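Local coordinates for ricin B lectin (Clostridium thermocellum, PDB 3VSF), which is an exo-beta-1,3-galactanase that probably cleaves galactose units from the ends of beta-1,3-galactan chains, and that binds beta-D-galactose, at residues Glu118-Val122 against Gln288-Ile292; Trp134-Glu138 against Ser184-Val189; Gly144-Val150 against Tyr162-Arg167; Val174-Gly178 against Ala202-Asn206. All coordinates share one frame; numbering follows the deposited sequence.

Contact 1 (Glu118-Val122 against Gln288-Ile292); sequences ERPKV and QPTFI
Arg119 and Gln288 meet at about a right angle. The Arg119 chain is extended from CG to NE, with CG anti to the carbonyl carbon (chi1 -59°). This carries the guanidinium across to 288-292. Its NH2 comes to 3.1 Å from Gln288 CD, which lies at the guanidinium edge. The amide plane stands 83° from the guanidinium plane. NH2 is about equally close to both ends of the amide, and no hydrogen bond forms. The other terminal nitrogen, NH1, gives a weak hydrogen bond of 3.5 Å to Pro289 O. Thr290 OG1 lies 3.7 Å from Arg119 NH1, at a slant to the guanidinium. Lys121 is bent at chi2 and chi4. Its chain and that of Phe291 run antiparallel past each other, with Lys121 CD 4.0 Å from Phe291 CD1. Its CE lies beside Thr290 O. The main polar partners lie outside the pair: Arg119 NE makes a salt bridge with Asp186, and Lys121 NZ and Thr290 OG1 bond to the carbonyls of Gly60 and Gly61, respectively. The Gln288 amide is held by Trp310 NE1 and Ser251 OG. Thr290 and Phe291 together face Met306 in a classic beta bulge. The two strand segments run nearly parallel, 12° apart, with axes 8.8 Å from each other. They belong to different four-stranded sheets, each at its edge, and side chains bridge them. Strand 131-138 flanks 118-122, strand 301-309 flanks 288-292, and strand 187-191 touches both Lys121 and Phe291.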
loop_
_atom_site.group_PDB
_atom_site.type_symbol
_atom_site.label_atom_id
_atom_site.label_comp_id
_atom_site.label_asym_id
_atom_site.label_seq_id
_atom_site.Cartn_x
_atom_site.Cartn_y
_atom_site.Cartn_z
ATOM N N GLU A 118 -20.099 -2.481 0.801
ATOM C CA GLU A 118 -18.726 -2.030 0.964
ATOM C C GLU A 118 -17.731 -2.977 0.302
ATOM O O GLU A 118 -18.004 -4.166 0.135
ATOM C CB GLU A 118 -18.398 -1.845 2.447
ATOM C CG GLU A 118 -18.624 -3.081 3.304
ATOM C CD GLU A 118 -18.630 -2.764 4.790
ATOM O OE1 GLU A 118 -18.185 -3.620 5.585
ATOM O OE2 GLU A 118 -19.083 -1.663 5.165
ATOM N N ARG A 119 -16.579 -2.432 -0.073
ATOM C CA ARG A 119 -15.531 -3.195 -0.746
ATOM C C ARG A 119 -16.012 -3.864 -2.031
ATOM O O ARG A 119 -15.880 -5.077 -2.190
ATOM C CB ARG A 119 -14.930 -4.235 0.204
ATOM C CG ARG A 119 -14.328 -3.628 1.455
ATOM C CD ARG A 119 -13.561 -4.654 2.265
ATOM N NE ARG A 119 -12.843 -4.024 3.368
ATOM C CZ ARG A 119 -11.682 -3.393 3.236
ATOM N NH1 ARG A 119 -11.104 -3.308 2.044
ATOM N NH2 ARG A 119 -11.097 -2.844 4.292
ATOM N N PRO A 120 -16.570 -3.069 -2.958
ATOM C CA PRO A 120 -16.993 -3.599 -4.256
ATOM C C PRO A 120 -15.803 -3.778 -5.194
ATOM O O PRO A 120 -15.005 -2.855 -5.357
ATOM C CB PRO A 120 -17.918 -2.504 -4.787
ATOM C CG PRO A 120 -17.380 -1.254 -4.190
ATOM C CD PRO A 120 -16.870 -1.632 -2.826
ATOM N N LYS A 121 -15.689 -4.956 -5.799
ATOM C CA LYS A 121 -14.596 -5.236 -6.722
ATOM C C LYS A 121 -15.138 -5.671 -8.079
ATOM O O LYS A 121 -16.208 -6.273 -8.165
ATOM C CB LYS A 121 -13.678 -6.318 -6.150
ATOM C CG LYS A 121 -13.115 -5.994 -4.776
ATOM C CD LYS A 121 -12.295 -4.715 -4.801
ATOM C CE LYS A 121 -11.732 -4.391 -3.427
ATOM N NZ LYS A 121 -12.804 -4.168 -2.418
ATOM N N VAL A 122 -14.394 -5.363 -9.138
ATOM C CA VAL A 122 -14.805 -5.728 -10.490
ATOM C C VAL A 122 -13.740 -6.556 -11.202
ATOM O O VAL A 122 -12.557 -6.215 -11.187
ATOM C CB VAL A 122 -15.132 -4.482 -11.337
ATOM C CG1 VAL A 122 -15.261 -4.854 -12.806
ATOM C CG2 VAL A 122 -16.405 -3.818 -10.835
ATOM N N GLN A 288 -5.926 1.338 5.498
ATOM C CA GLN A 288 -6.275 -0.073 5.427
ATOM C C GLN A 288 -6.259 -0.516 3.970
ATOM O O GLN A 288 -6.870 0.127 3.117
ATOM C CB GLN A 288 -7.652 -0.319 6.042
ATOM C CG GLN A 288 -8.018 -1.788 6.176
ATOM C CD GLN A 288 -9.406 -1.995 6.751
ATOM O OE1 GLN A 288 -10.213 -1.067 6.804
ATOM N NE2 GLN A 288 -9.690 -3.216 7.189
ATOM N N PRO A 289 -5.550 -1.617 3.677
ATOM C CA PRO A 289 -5.440 -2.121 2.305
ATOM C C PRO A 289 -6.810 -2.400 1.701
ATOM O O PRO A 289 -7.697 -2.894 2.396
ATOM C CB PRO A 289 -4.657 -3.430 2.472
ATOM C CG PRO A 289 -4.818 -3.802 3.912
ATOM C CD PRO A 289 -4.883 -2.501 4.647
ATOM N N THR A 290 -6.980 -2.079 0.423
ATOM C CA THR A 290 -8.257 -2.298 -0.242
ATOM C C THR A 290 -8.097 -3.071 -1.548
ATOM O O THR A 290 -8.955 -3.878 -1.903
ATOM C CB THR A 290 -9.001 -0.970 -0.506
ATOM O OG1 THR A 290 -10.332 -1.246 -0.960
ATOM C CG2 THR A 290 -8.272 -0.140 -1.551
ATOM N N PHE A 291 -6.998 -2.830 -2.256
ATOM C CA PHE A 291 -6.760 -3.508 -3.527
ATOM C C PHE A 291 -5.349 -3.283 -4.064
ATOM O O PHE A 291 -4.728 -2.256 -3.797
ATOM C CB PHE A 291 -7.793 -3.064 -4.564
ATOM C CG PHE A 291 -7.884 -3.975 -5.749
ATOM C CD1 PHE A 291 -8.456 -5.230 -5.630
ATOM C CD2 PHE A 291 -7.402 -3.578 -6.984
ATOM C CE1 PHE A 291 -8.543 -6.073 -6.719
ATOM C CE2 PHE A 291 -7.490 -4.417 -8.074
ATOM C CZ PHE A 291 -8.060 -5.667 -7.943
ATOM N N ILE A 292 -4.854 -4.253 -4.828
ATOM C CA ILE A 292 -3.517 -4.176 -5.410
ATOM C C ILE A 292 -3.518 -4.651 -6.863
ATOM O O ILE A 292 -3.777 -5.821 -7.139
ATOM C CB ILE A 292 -2.506 -5.025 -4.612
ATOM C CG1 ILE A 292 -2.416 -4.538 -3.164
ATOM C CG2 ILE A 292 -1.136 -4.986 -5.273
ATOM C CD1 ILE A 292 -1.512 -5.378 -2.290
#

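Contact 2 (Trp134-Glu138 against Ser184-Val189); sequences WMHWE and SRDCNV
The strand segments Trp134-Glu138 and Cys187-Val189 run antiparallel at 166°, with axes 6.9 Å apart and no hydrogen bond between them. The contact is made by side chains, several of them resting on the backbone opposite. His136 is the main one. Its CG is anti to the backbone N (chi1 177°), which lays the ring against the loop before Cys187. Arg185 CA sits over the ring centre in a CH-pi contact, 3.3 Å from the centroid of the His136 ring and 12° off its normal. The Arg185 side chain then runs beside the ring in the same direction, with Arg185 CB 3.5 Å from His136 CE1. His136 NE2 donates to Glu138 OE1 at 2.8 Å, on the anti side of the carboxylate. The same Glu138 OE1 forms a long salt bridge with Arg185 NE at 3.9 Å. Arg185 NH2 also bonds to Tyr143 O. The His136 ring thus has one clear bond, at NE2, and a weak one at ND1, to Glu118 OE1, while Arg185 CA covers one face. Farther along, Cys187 SG packs on the backbone at 3.7 Å from Met135 C. Trp134 CB meets Val189 CG1 at 3.8 Å. Strand 131-138 is the second of its four-stranded sheet, and 187-191 is the first of the next. This is the packing of adjacent blades in a beta-propeller, the fold of the GH43 catalytic domain.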
loop_
_atom_site.group_PDB
_atom_site.type_symbol
_atom_site.label_atom_id
_atom_site.label_comp_id
_atom_site.label_asym_id
_atom_site.label_seq_id
_atom_site.Cartn_x
_atom_site.Cartn_y
_atom_site.Cartn_z
ATOM N N TRP A 134 -18.438 -8.022 -7.670
ATOM C CA TRP A 134 -18.747 -8.596 -6.367
ATOM C C TRP A 134 -18.659 -7.533 -5.278
ATOM O O TRP A 134 -18.092 -6.462 -5.495
ATOM C CB TRP A 134 -17.804 -9.755 -6.053
ATOM C CG TRP A 134 -18.037 -10.953 -6.917
ATOM C CD1 TRP A 134 -17.646 -11.116 -8.214
ATOM C CD2 TRP A 134 -18.716 -12.158 -6.546
ATOM N NE1 TRP A 134 -18.041 -12.350 -8.673
ATOM C CE2 TRP A 134 -18.699 -13.010 -7.668
ATOM C CE3 TRP A 134 -19.336 -12.601 -5.374
ATOM C CZ2 TRP A 134 -19.278 -14.276 -7.653
ATOM C CZ3 TRP A 134 -19.909 -13.860 -5.360
ATOM C CH2 TRP A 134 -19.876 -14.683 -6.492
ATOM N N MET A 135 -19.219 -7.831 -4.109
ATOM C CA MET A 135 -19.240 -6.869 -3.013
ATOM C C MET A 135 -19.707 -7.500 -1.704
ATOM O O MET A 135 -19.941 -8.705 -1.631
ATOM C CB MET A 135 -20.142 -5.685 -3.369
ATOM C CG MET A 135 -21.622 -6.030 -3.411
ATOM S SD MET A 135 -22.501 -5.223 -4.764
ATOM C CE MET A 135 -21.838 -6.108 -6.172
ATOM N N HIS A 136 -19.836 -6.669 -0.674
ATOM C CA HIS A 136 -20.301 -7.117 0.633
ATOM C C HIS A 136 -21.641 -6.463 0.951
ATOM O O HIS A 136 -21.776 -5.242 0.870
ATOM C CB HIS A 136 -19.272 -6.763 1.708
ATOM C CG HIS A 136 -19.699 -7.119 3.098
ATOM N ND1 HIS A 136 -19.192 -6.491 4.216
ATOM C CD2 HIS A 136 -20.580 -8.040 3.553
ATOM C CE1 HIS A 136 -19.744 -7.008 5.299
ATOM N NE2 HIS A 136 -20.591 -7.949 4.924
ATOM N N TRP A 137 -22.630 -7.276 1.310
ATOM C CA TRP A 137 -23.978 -6.769 1.556
ATOM C C TRP A 137 -24.397 -6.917 3.017
ATOM O O TRP A 137 -24.122 -7.935 3.652
ATOM C CB TRP A 137 -24.987 -7.478 0.648
ATOM C CG TRP A 137 -26.352 -6.856 0.662
ATOM C CD1 TRP A 137 -26.819 -5.886 -0.176
ATOM C CD2 TRP A 137 -27.428 -7.164 1.556
ATOM N NE1 TRP A 137 -28.118 -5.570 0.141
ATOM C CE2 TRP A 137 -28.515 -6.341 1.201
ATOM C CE3 TRP A 137 -27.577 -8.054 2.624
ATOM C CZ2 TRP A 137 -29.734 -6.383 1.875
ATOM C CZ3 TRP A 137 -28.789 -8.094 3.291
ATOM C CH2 TRP A 137 -29.850 -7.263 2.913
ATOM N N GLU A 138 -25.065 -5.893 3.539
ATOM C CA GLU A 138 -25.583 -5.916 4.903
ATOM C C GLU A 138 -26.960 -5.259 4.980
ATOM O O GLU A 138 -27.376 -4.563 4.055
ATOM C CB GLU A 138 -24.611 -5.232 5.868
ATOM C CG GLU A 138 -23.321 -6.003 6.103
ATOM C CD GLU A 138 -23.550 -7.336 6.793
ATOM O OE1 GLU A 138 -22.590 -8.131 6.888
ATOM O OE2 GLU A 138 -24.687 -7.591 7.245
ATOM N N SER A 184 -19.792 -13.914 4.992
ATOM C CA SER A 184 -18.968 -13.258 3.984
ATOM C C SER A 184 -18.995 -11.743 4.145
ATOM O O SER A 184 -19.936 -11.080 3.705
ATOM C CB SER A 184 -19.434 -13.644 2.579
ATOM O OG SER A 184 -18.718 -12.933 1.587
ATOM N N ARG A 185 -17.959 -11.200 4.777
ATOM C CA ARG A 185 -17.854 -9.756 4.967
ATOM C C ARG A 185 -16.820 -9.140 4.026
ATOM O O ARG A 185 -17.027 -9.103 2.813
ATOM C CB ARG A 185 -17.535 -9.422 6.426
ATOM C CG ARG A 185 -18.656 -9.779 7.391
ATOM C CD ARG A 185 -18.571 -8.965 8.672
ATOM N NE ARG A 185 -19.780 -9.092 9.481
ATOM C CZ ARG A 185 -19.890 -9.878 10.546
ATOM N NH1 ARG A 185 -18.858 -10.613 10.940
ATOM N NH2 ARG A 185 -21.030 -9.929 11.221
ATOM N N ASP A 186 -15.716 -8.651 4.584
ATOM C CA ASP A 186 -14.649 -8.073 3.773
ATOM C C ASP A 186 -14.232 -9.051 2.683
ATOM O O ASP A 186 -13.919 -10.207 2.964
ATOM C CB ASP A 186 -13.449 -7.693 4.643
ATOM C CG ASP A 186 -13.725 -6.491 5.525
ATOM O OD1 ASP A 186 -14.909 -6.237 5.832
ATOM O OD2 ASP A 186 -12.758 -5.799 5.910
ATOM N N CYS A 187 -14.229 -8.585 1.438
ATOM C CA CYS A 187 -14.010 -9.470 0.301
ATOM C C CYS A 187 -13.083 -8.875 -0.755
ATOM O O CYS A 187 -12.639 -7.732 -0.640
ATOM C CB CYS A 187 -15.346 -9.824 -0.348
ATOM S SG CYS A 187 -16.213 -8.398 -1.039
ATOM N N ASN A 188 -12.805 -9.666 -1.787
ATOM C CA ASN A 188 -11.987 -9.231 -2.912
ATOM C C ASN A 188 -11.996 -10.283 -4.019
ATOM O O ASN A 188 -12.268 -11.455 -3.765
ATOM C CB ASN A 188 -10.555 -8.948 -2.459
ATOM C CG ASN A 188 -9.893 -7.850 -3.267
ATOM O OD1 ASN A 188 -10.211 -7.649 -4.440
ATOM N ND2 ASN A 188 -8.972 -7.127 -2.642
ATOM N N VAL A 189 -11.700 -9.862 -5.245
ATOM C CA VAL A 189 -11.719 -10.772 -6.387
ATOM C C VAL A 189 -10.338 -10.942 -7.011
ATOM O O VAL A 189 -9.472 -10.077 -6.876
ATOM C CB VAL A 189 -12.703 -10.299 -7.472
ATOM C CG1 VAL A 189 -14.118 -10.252 -6.921
ATOM C CG2 VAL A 189 -12.288 -8.937 -8.006
#

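Contact 3 (Gly144-Val150 against Tyr162-Arg167)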
loop_
_atom_site.group_PDB
_atom_site.type_symbol
_atom_site.label_atom_id
_atom_site.label_comp_id
_atom_site.label_asym_id
_atom_site.label_seq_id
_atom_site.Cartn_x
_atom_site.Cartn_y
_atom_site.Cartn_z
ATOM N N GLY A 144 -25.730 -8.881 10.747
ATOM C CA GLY A 144 -26.043 -10.291 10.888
ATOM C C GLY A 144 -26.061 -11.018 9.558
ATOM O O GLY A 144 -25.776 -12.214 9.489
ATOM N N GLN A 145 -26.397 -10.292 8.498
ATOM C CA GLN A 145 -26.459 -10.870 7.161
ATOM C C GLN A 145 -25.120 -10.737 6.445
ATOM O O GLN A 145 -24.975 -9.932 5.524
ATOM C CB GLN A 145 -27.558 -10.196 6.337
ATOM C CG GLN A 145 -28.930 -10.214 6.993
ATOM C CD GLN A 145 -29.497 -11.614 7.135
ATOM O OE1 GLN A 145 -29.186 -12.506 6.345
ATOM N NE2 GLN A 145 -30.331 -11.814 8.148
ATOM N N ALA A 146 -24.141 -11.526 6.873
ATOM C CA ALA A 146 -22.827 -11.515 6.245
ATOM C C ALA A 146 -22.877 -12.263 4.920
ATOM O O ALA A 146 -22.544 -13.446 4.852
ATOM C CB ALA A 146 -21.794 -12.134 7.166
ATOM N N ARG A 147 -23.295 -11.569 3.868
ATOM C CA ARG A 147 -23.471 -12.198 2.566
ATOM C C ARG A 147 -22.763 -11.424 1.459
ATOM O O ARG A 147 -22.500 -10.228 1.590
ATOM C CB ARG A 147 -24.960 -12.331 2.238
ATOM C CG ARG A 147 -25.695 -11.003 2.177
ATOM C CD ARG A 147 -27.140 -11.170 1.732
ATOM N NE ARG A 147 -27.964 -11.843 2.731
ATOM C CZ ARG A 147 -29.292 -11.772 2.769
ATOM N NH1 ARG A 147 -29.945 -11.049 1.869
ATOM N NH2 ARG A 147 -29.967 -12.416 3.710
ATOM N N ALA A 148 -22.455 -12.121 0.370
ATOM C CA ALA A 148 -21.858 -11.494 -0.799
ATOM C C ALA A 148 -22.944 -11.115 -1.795
ATOM O O ALA A 148 -24.041 -11.671 -1.770
ATOM C CB ALA A 148 -20.851 -12.430 -1.445
ATOM N N ALA A 149 -22.639 -10.161 -2.668
ATOM C CA ALA A 149 -23.582 -9.737 -3.695
ATOM C C ALA A 149 -22.897 -9.709 -5.056
ATOM O O ALA A 149 -21.685 -9.522 -5.143
ATOM C CB ALA A 149 -24.161 -8.374 -3.358
ATOM N N VAL A 150 -23.676 -9.901 -6.115
ATOM C CA VAL A 150 -23.119 -9.981 -7.459
ATOM C C VAL A 150 -23.876 -9.103 -8.451
ATOM O O VAL A 150 -25.076 -8.876 -8.309
ATOM C CB VAL A 150 -23.116 -11.434 -7.977
ATOM C CG1 VAL A 150 -22.327 -11.536 -9.273
ATOM C CG2 VAL A 150 -22.539 -12.371 -6.929
ATOM N N TYR A 162 -27.884 -5.675 -11.067
ATOM C CA TYR A 162 -27.768 -6.450 -9.838
ATOM C C TYR A 162 -28.402 -7.827 -10.006
ATOM O O TYR A 162 -29.434 -7.969 -10.660
ATOM C CB TYR A 162 -28.420 -5.702 -8.676
ATOM C CG TYR A 162 -28.222 -6.359 -7.329
ATOM C CD1 TYR A 162 -29.187 -7.204 -6.799
ATOM C CD2 TYR A 162 -27.070 -6.134 -6.588
ATOM C CE1 TYR A 162 -29.012 -7.805 -5.568
ATOM C CE2 TYR A 162 -26.885 -6.730 -5.356
ATOM C CZ TYR A 162 -27.859 -7.564 -4.851
ATOM O OH TYR A 162 -27.679 -8.161 -3.624
ATOM N N ILE A 163 -27.778 -8.841 -9.415
ATOM C CA ILE A 163 -28.278 -10.206 -9.517
ATOM C C ILE A 163 -28.943 -10.659 -8.221
ATOM O O ILE A 163 -30.167 -10.744 -8.139
ATOM C CB ILE A 163 -27.156 -11.196 -9.878
ATOM C CG1 ILE A 163 -26.514 -10.812 -11.213
ATOM C CG2 ILE A 163 -27.696 -12.614 -9.945
ATOM C CD1 ILE A 163 -25.462 -11.795 -11.683
ATOM N N ARG A 164 -28.129 -10.945 -7.211
ATOM C CA ARG A 164 -28.635 -11.459 -5.946
ATOM C C ARG A 164 -27.600 -11.332 -4.835
ATOM O O ARG A 164 -26.419 -11.100 -5.094
ATOM C CB ARG A 164 -29.030 -12.927 -6.096
ATOM C CG ARG A 164 -27.930 -13.780 -6.703
ATOM C CD ARG A 164 -27.827 -15.139 -6.036
ATOM N NE ARG A 164 -26.679 -15.891 -6.536
ATOM C CZ ARG A 164 -26.259 -17.043 -6.026
ATOM N NH1 ARG A 164 -26.891 -17.584 -4.993
ATOM N NH2 ARG A 164 -25.203 -17.654 -6.548
ATOM N N SER A 165 -28.055 -11.486 -3.597
ATOM C CA SER A 165 -27.165 -11.527 -2.446
ATOM C C SER A 165 -27.344 -12.864 -1.738
ATOM O O SER A 165 -28.451 -13.401 -1.690
ATOM C CB SER A 165 -27.463 -10.369 -1.493
ATOM O OG SER A 165 -28.802 -10.411 -1.037
ATOM N N PHE A 166 -26.260 -13.404 -1.195
ATOM C CA PHE A 166 -26.299 -14.745 -0.630
ATOM C C PHE A 166 -25.068 -15.056 0.209
ATOM O O PHE A 166 -24.011 -14.451 0.033
ATOM C CB PHE A 166 -26.398 -15.775 -1.755
ATOM C CG PHE A 166 -25.174 -15.835 -2.625
ATOM C CD1 PHE A 166 -24.228 -16.830 -2.444
ATOM C CD2 PHE A 166 -24.960 -14.885 -3.610
ATOM C CE1 PHE A 166 -23.096 -16.885 -3.239
ATOM C CE2 PHE A 166 -23.831 -14.933 -4.407
ATOM C CZ PHE A 166 -22.899 -15.935 -4.219
ATOM N N ARG A 167 -25.213 -16.012 1.120
ATOM C CA ARG A 167 -24.079 -16.546 1.859
ATOM C C ARG A 167 -23.573 -17.786 1.135
ATOM O O ARG A 167 -24.311 -18.757 0.972
ATOM C CB ARG A 167 -24.488 -16.888 3.293
ATOM C CG ARG A 167 -24.949 -15.684 4.100
ATOM C CD ARG A 167 -25.773 -16.100 5.307
ATOM N NE ARG A 167 -24.971 -16.742 6.345
ATOM C CZ ARG A 167 -24.526 -16.123 7.434
ATOM N NH1 ARG A 167 -24.802 -14.839 7.630
ATOM N NH2 ARG A 167 -23.810 -16.787 8.328
#
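Arg147 CG lies between the backbone N and the carbonyl carbon (chi1 61°), and a bend at chi3 turns the guanidinium to Ser165. Arg147 NH1 donates to Ser165 OG at 3.2 Å, with the oxygen 21° out of the guanidinium plane. Arg147 NH2 makes a weak bond back to Gln145 OE1. The guanidinium thus lies between Ser165 and Gln145, with the firmer bond to Ser165. Phe166 has a similar first torsion (chi1 67°), which brings its ring along the strand toward Val150. Val150 CG2 meets the ring at its edge, 3.8 Å from Phe166 CE2. The guanidinium of Arg164 lies over one face of that ring, toward the rim. On the other side of the sheet, Ala149 CB packs against Tyr162, 3.5 Å from its OH. Val150 O stands over one face of the same tyrosine ring. Tyr162 OH bonds to Glu111. Ala148 and Phe166 form an antiparallel hydrogen-bonded pair. Ala148 N gives 2.8 Å to Phe166 O, and Phe166 N gives 2.9 Å to Ala148 O. Ala149 and Ser165 form the next, non-hydrogen-bonded pair. Ile163 N bonds to Val150 O at 2.9 Å. Past the strand end, Arg167 runs alongside the inverse gamma turns centred on Gln145 and Ala146, with Ala146 O over one face of its guanidinium. Its NE bonds to Gly181 O. The two strands make a beta hairpin, the third and fourth strands of one four-stranded propeller blade, with strand 161-166 at its outer edge.

Contact 4 (Val174-Gly178 against Ala202-Asn206)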
loop_
_atom_site.group_PDB
_atom_site.type_symbol
_atom_site.label_atom_id
_atom_site.label_comp_id
_atom_site.label_asym_id
_atom_site.label_seq_id
_atom_site.Cartn_x
_atom_site.Cartn_y
_atom_site.Cartn_z
ATOM N N VAL A 174 -24.799 -26.095 5.187
ATOM C CA VAL A 174 -23.852 -25.748 6.242
ATOM C C VAL A 174 -24.314 -24.511 7.008
ATOM O O VAL A 174 -24.857 -23.574 6.424
ATOM C CB VAL A 174 -22.436 -25.508 5.679
ATOM C CG1 VAL A 174 -22.419 -24.281 4.780
ATOM C CG2 VAL A 174 -21.432 -25.357 6.812
ATOM N N MET A 175 -24.099 -24.518 8.319
ATOM C CA MET A 175 -24.517 -23.410 9.168
ATOM C C MET A 175 -23.312 -22.673 9.740
ATOM O O MET A 175 -22.396 -23.291 10.285
ATOM C CB MET A 175 -25.414 -23.912 10.302
ATOM C CG MET A 175 -26.697 -24.581 9.831
ATOM S SD MET A 175 -27.864 -23.430 9.077
ATOM C CE MET A 175 -28.328 -22.440 10.495
ATOM N N ASP A 176 -23.317 -21.350 9.612
ATOM C CA ASP A 176 -22.220 -20.529 10.109
ATOM C C ASP A 176 -22.727 -19.448 11.060
ATOM O O ASP A 176 -23.147 -18.373 10.630
ATOM C CB ASP A 176 -21.451 -19.901 8.945
ATOM C CG ASP A 176 -20.125 -19.309 9.375
ATOM O OD1 ASP A 176 -19.567 -18.486 8.619
ATOM O OD2 ASP A 176 -19.638 -19.667 10.468
ATOM N N HIS A 177 -22.687 -19.749 12.355
ATOM C CA HIS A 177 -23.122 -18.814 13.391
ATOM C C HIS A 177 -24.601 -18.444 13.289
ATOM O O HIS A 177 -24.947 -17.271 13.142
ATOM C CB HIS A 177 -22.253 -17.553 13.387
ATOM C CG HIS A 177 -20.867 -17.776 13.908
ATOM N ND1 HIS A 177 -20.537 -17.615 15.236
ATOM C CD2 HIS A 177 -19.730 -18.157 13.280
ATOM C CE1 HIS A 177 -19.254 -17.882 15.404
ATOM N NE2 HIS A 177 -18.741 -18.213 14.232
ATOM N N GLY A 178 -25.466 -19.450 13.369
ATOM C CA GLY A 178 -26.898 -19.220 13.426
ATOM C C GLY A 178 -27.621 -19.256 12.092
ATOM O O GLY A 178 -28.808 -19.581 12.037
ATOM N N ALA A 202 -14.021 -12.913 4.339
ATOM C CA ALA A 202 -13.865 -13.349 5.721
ATOM C C ALA A 202 -15.103 -14.093 6.213
ATOM O O ALA A 202 -16.206 -13.544 6.229
ATOM C CB ALA A 202 -13.565 -12.162 6.621
ATOM N N ALA A 203 -14.912 -15.346 6.617
ATOM C CA ALA A 203 -16.006 -16.167 7.119
ATOM C C ALA A 203 -15.795 -16.534 8.585
ATOM O O ALA A 203 -14.770 -16.197 9.176
ATOM C CB ALA A 203 -16.154 -17.422 6.273
ATOM N N ASN A 204 -16.773 -17.225 9.161
ATOM C CA ASN A 204 -16.690 -17.673 10.548
ATOM C C ASN A 204 -16.415 -16.521 11.512
ATOM O O ASN A 204 -15.491 -16.584 12.320
ATOM C CB ASN A 204 -15.615 -18.756 10.692
ATOM C CG ASN A 204 -15.735 -19.529 11.991
ATOM O OD1 ASN A 204 -16.285 -19.035 12.975
ATOM N ND2 ASN A 204 -15.214 -20.751 12.000
ATOM N N GLU A 205 -17.226 -15.470 11.418
ATOM C CA GLU A 205 -17.064 -14.289 12.263
ATOM C C GLU A 205 -15.735 -13.579 12.016
ATOM O O GLU A 205 -15.029 -13.219 12.959
ATOM C CB GLU A 205 -17.197 -14.656 13.743
ATOM C CG GLU A 205 -18.632 -14.762 14.228
ATOM C CD GLU A 205 -19.371 -13.442 14.139
ATOM O OE1 GLU A 205 -20.352 -13.360 13.370
ATOM O OE2 GLU A 205 -18.972 -12.485 14.838
ATOM N N ASN A 206 -15.404 -13.380 10.743
ATOM C CA ASN A 206 -14.169 -12.702 10.357
ATOM C C ASN A 206 -12.914 -13.358 10.932
ATOM O O ASN A 206 -11.831 -12.774 10.899
ATOM C CB ASN A 206 -14.219 -11.224 10.755
ATOM C CG ASN A 206 -15.390 -10.489 10.131
ATOM O OD1 ASN A 206 -15.932 -10.914 9.109
ATOM N ND2 ASN A 206 -15.785 -9.379 10.742
#
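Asp176 and Asn204 are joined by a hydrogen bond from backbone to side chain. Asn204 N donates to Asp176 OD1 at 3.1 Å, on the syn lone pair of the carboxylate. Asp176 CG is anti to its own backbone N (chi1 -167°), and the carboxylate points at the turn that starts at Asn204. Asp176 OD1 takes a second bond from Met183 N, so two backbone amides share this oxygen of a buried residue. His177 NE2 donates to Asn204 OD1 at 2.9 Å. The acceptor lies in the ring plane, while the donor is tilted 31° from the carbonyl plane of the amide. Ring and amide planes are 60° apart. The contact joins two turns of the propeller domain. His177 and Gly178 form the bend of a short, weakly bonded strand pair, on the connection between two four-stranded sheets. The turn after strand 197-203, which begins at Asn204, leads into strand 208-214 of the second of those sheets. Glu205 lies over one face of the histidine. Its CG sits 3.4 Å from the centroid of the His177 ring, over the centre, in a CH-pi contact. The Glu205 carboxylate itself turns to a long, weak ion pair with Arg185. Asn204 ND2 has a weak bond to Asp208 OD2.

From the N terminus, contact 1 opens first at 118-122 and closes last at 288-292, so the other three lie nested inside its loop. Contact 2 opens next at 134-138. Contact 3 both opens and closes within it, as a local hairpin. Contact 4 opens at 174-178, still inside contact 2, but closes at 202-206, after contact 2 has closed at 184-189. Contacts 2 and 4 therefore cross, while 3 and 4 follow in series. Contact 3 lies within one blade. Contact 2 ties that blade to the next, contact 4 ties the connection between the two blades to a turn of the second, and contact 1 reaches to the last blade.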